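Local coordinates for modulator protein RSBR (PDB 2BNL), which acts in the stressosome as a positive regulator of sigma-B under salt and heat stress, stimulating the RsbT kinase toward RsbS in vitro, at residues 65-70 with 128-133. Numbering follows the deposited sequence.
Sequences SQISEL and FNQYSI
Gln130 lays its aliphatic stem over one turn of the helix that carries Ile67 and Ser68. Gln130 CG meets the CG2 methyl of Ile67 at 4.0 Å, and the two side chains cross at about a right angle. Gln130 CG also lies 4.2 Å from Ser68 CA, close against the backbone. CG stands anti to the carbonyl carbon of Gln130 (chi1 -77°), and a bend at chi2 (-58°) carries the amide oxygen, OE1, toward Ser68. Gln130 OE1 sits 3.9 Å from Ser68 CB, with Ser68 OG slightly farther off. These are packing distances, and no hydrogen bond joins the two segments. The backbones come close: Ser68 CA and Gln130 CA are 5.6 Å apart, at a point where Ser68 has a small side chain. Ile67 turns its CG2 to Gln130, while its longer branch leads off elsewhere; the residue also packs on Ile52, Glu126 and Ile127. Gln130 reaches on to Ala71, one turn further along the helix. With an alanine here in place of Gln130, CG and the amide are gone, and a gap is likely to open beside the Ile67 methyl and Ser68. Phe128, pointing away from this contact, meets Phe128 of the second subunit; Tyr131 touches Val75 of helix 64-76 and also Ser132 of the second subunit, so helix 109-135 serves both this packing and the dimer. The contact joins helix 64-76 to the long C-terminal helix 109-135, in helix-to-helix packing of the all-helical, globin-like N-terminal domain of RsbR, a nonheme globin.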
loop_
_atom_site.group_PDB
_atom_site.type_symbol
_atom_site.label_atom_id
_atom_site.label_comp_id
_atom_site.label_asym_id
_atom_site.label_seq_id
_atom_site.Cartn_x
_atom_site.Cartn_y
_atom_site.Cartn_z
ATOM N N SER A 65 -17.215 3.145 9.016
ATOM C CA SER A 65 -18.177 3.851 8.245
ATOM C C SER A 65 -17.525 5.030 7.415
ATOM O O SER A 65 -17.819 5.196 6.207
ATOM C CB SER A 65 -19.397 4.230 9.118
ATOM O OG SER A 65 -19.273 5.571 9.584
ATOM N N GLN A 66 -16.605 5.757 8.046
ATOM C CA GLN A 66 -15.914 6.846 7.421
ATOM C C GLN A 66 -15.050 6.318 6.241
ATOM O O GLN A 66 -14.953 6.980 5.164
ATOM C CB GLN A 66 -15.098 7.570 8.432
ATOM C CG GLN A 66 -15.922 8.433 9.498
ATOM C CD GLN A 66 -16.447 7.602 10.661
ATOM O OE1 GLN A 66 -16.143 6.410 10.759
ATOM N NE2 GLN A 66 -17.209 8.261 11.586
ATOM N N ILE A 67 -14.349 5.190 6.496
ATOM C CA ILE A 67 -13.584 4.470 5.510
ATOM C C ILE A 67 -14.407 4.099 4.309
ATOM O O ILE A 67 -13.981 4.242 3.168
ATOM C CB ILE A 67 -12.790 3.245 6.141
ATOM C CG1 ILE A 67 -11.654 3.827 6.976
ATOM C CG2 ILE A 67 -12.136 2.433 5.042
ATOM C CD1 ILE A 67 -10.814 2.790 7.826
ATOM N N SER A 68 -15.543 3.517 4.577
ATOM C CA SER A 68 -16.384 2.991 3.532
ATOM C C SER A 68 -16.927 4.141 2.666
ATOM O O SER A 68 -16.974 4.022 1.398
ATOM C CB SER A 68 -17.540 2.221 4.174
ATOM O OG SER A 68 -18.611 2.163 3.333
ATOM N N GLU A 69 -17.355 5.203 3.316
ATOM C CA GLU A 69 -17.769 6.419 2.614
ATOM C C GLU A 69 -16.678 7.071 1.769
ATOM O O GLU A 69 -16.959 7.532 0.621
ATOM C CB GLU A 69 -18.310 7.445 3.563
ATOM C CG GLU A 69 -19.229 8.396 2.791
ATOM C CD GLU A 69 -20.762 7.960 2.624
ATOM O OE1 GLU A 69 -21.194 6.954 1.925
ATOM O OE2 GLU A 69 -21.586 8.742 3.221
ATOM N N LEU A 70 -15.469 7.184 2.328
ATOM C CA LEU A 70 -14.398 7.777 1.545
ATOM C C LEU A 70 -14.116 6.935 0.280
ATOM O O LEU A 70 -13.896 7.506 -0.815
ATOM C CB LEU A 70 -13.124 7.926 2.345
ATOM C CG LEU A 70 -11.841 8.397 1.629
ATOM C CD1 LEU A 70 -12.156 9.646 1.034
ATOM C CD2 LEU A 70 -10.755 8.641 2.592
ATOM N N PHE A 128 -8.276 0.471 0.686
ATOM C CA PHE A 128 -8.156 -0.225 -0.592
ATOM C C PHE A 128 -9.279 -1.313 -0.645
ATOM O O PHE A 128 -9.926 -1.526 -1.668
ATOM C CB PHE A 128 -6.773 -0.870 -0.779
ATOM C CG PHE A 128 -5.623 0.061 -0.731
ATOM C CD1 PHE A 128 -5.754 1.378 -1.105
ATOM C CD2 PHE A 128 -4.407 -0.379 -0.387
ATOM C CE1 PHE A 128 -4.672 2.238 -1.050
ATOM C CE2 PHE A 128 -3.292 0.452 -0.390
ATOM C CZ PHE A 128 -3.475 1.805 -0.689
ATOM N N ASN A 129 -9.430 -2.055 0.474
ATOM C CA ASN A 129 -10.445 -3.125 0.513
ATOM C C ASN A 129 -11.836 -2.604 0.183
ATOM O O ASN A 129 -12.564 -3.192 -0.569
ATOM C CB ASN A 129 -10.389 -3.791 1.881
ATOM C CG ASN A 129 -11.119 -5.122 1.933
ATOM O OD1 ASN A 129 -10.897 -6.019 1.131
ATOM N ND2 ASN A 129 -12.028 -5.245 2.889
ATOM N N GLN A 130 -12.196 -1.459 0.765
ATOM C CA GLN A 130 -13.593 -0.889 0.603
ATOM C C GLN A 130 -13.761 -0.306 -0.776
ATOM O O GLN A 130 -14.796 -0.409 -1.367
ATOM C CB GLN A 130 -13.837 0.163 1.678
ATOM C CG GLN A 130 -14.116 -0.465 3.024
ATOM C CD GLN A 130 -15.344 -1.425 3.035
ATOM O OE1 GLN A 130 -16.406 -1.125 2.533
ATOM N NE2 GLN A 130 -15.188 -2.481 3.707
ATOM N N TYR A 131 -12.662 0.158 -1.332
ATOM C CA TYR A 131 -12.650 0.610 -2.724
ATOM C C TYR A 131 -13.067 -0.545 -3.671
ATOM O O TYR A 131 -13.986 -0.433 -4.558
ATOM C CB TYR A 131 -11.252 1.127 -3.083
ATOM C CG TYR A 131 -11.210 1.678 -4.462
ATOM C CD1 TYR A 131 -11.340 3.067 -4.675
ATOM C CD2 TYR A 131 -11.162 0.859 -5.539
ATOM C CE1 TYR A 131 -11.318 3.596 -6.000
ATOM C CE2 TYR A 131 -11.143 1.383 -6.865
ATOM C CZ TYR A 131 -11.209 2.750 -7.056
ATOM O OH TYR A 131 -11.296 3.223 -8.364
ATOM N N SER A 132 -12.358 -1.666 -3.530
ATOM C CA SER A 132 -12.574 -2.851 -4.361
ATOM C C SER A 132 -13.974 -3.428 -4.115
ATOM O O SER A 132 -14.660 -3.792 -5.065
ATOM C CB SER A 132 -11.473 -3.941 -4.081
ATOM O OG SER A 132 -11.601 -5.067 -4.976
ATOM N N ILE A 133 -14.377 -3.489 -2.855
ATOM C CA ILE A 133 -15.686 -4.022 -2.440
ATOM C C ILE A 133 -16.755 -3.220 -3.048
ATOM O O ILE A 133 -17.719 -3.798 -3.482
ATOM C CB ILE A 133 -15.834 -4.156 -0.916
ATOM C CG1 ILE A 133 -15.094 -5.377 -0.439
ATOM C CG2 ILE A 133 -17.305 -4.182 -0.488
ATOM C CD1 ILE A 133 -14.884 -5.428 1.070
#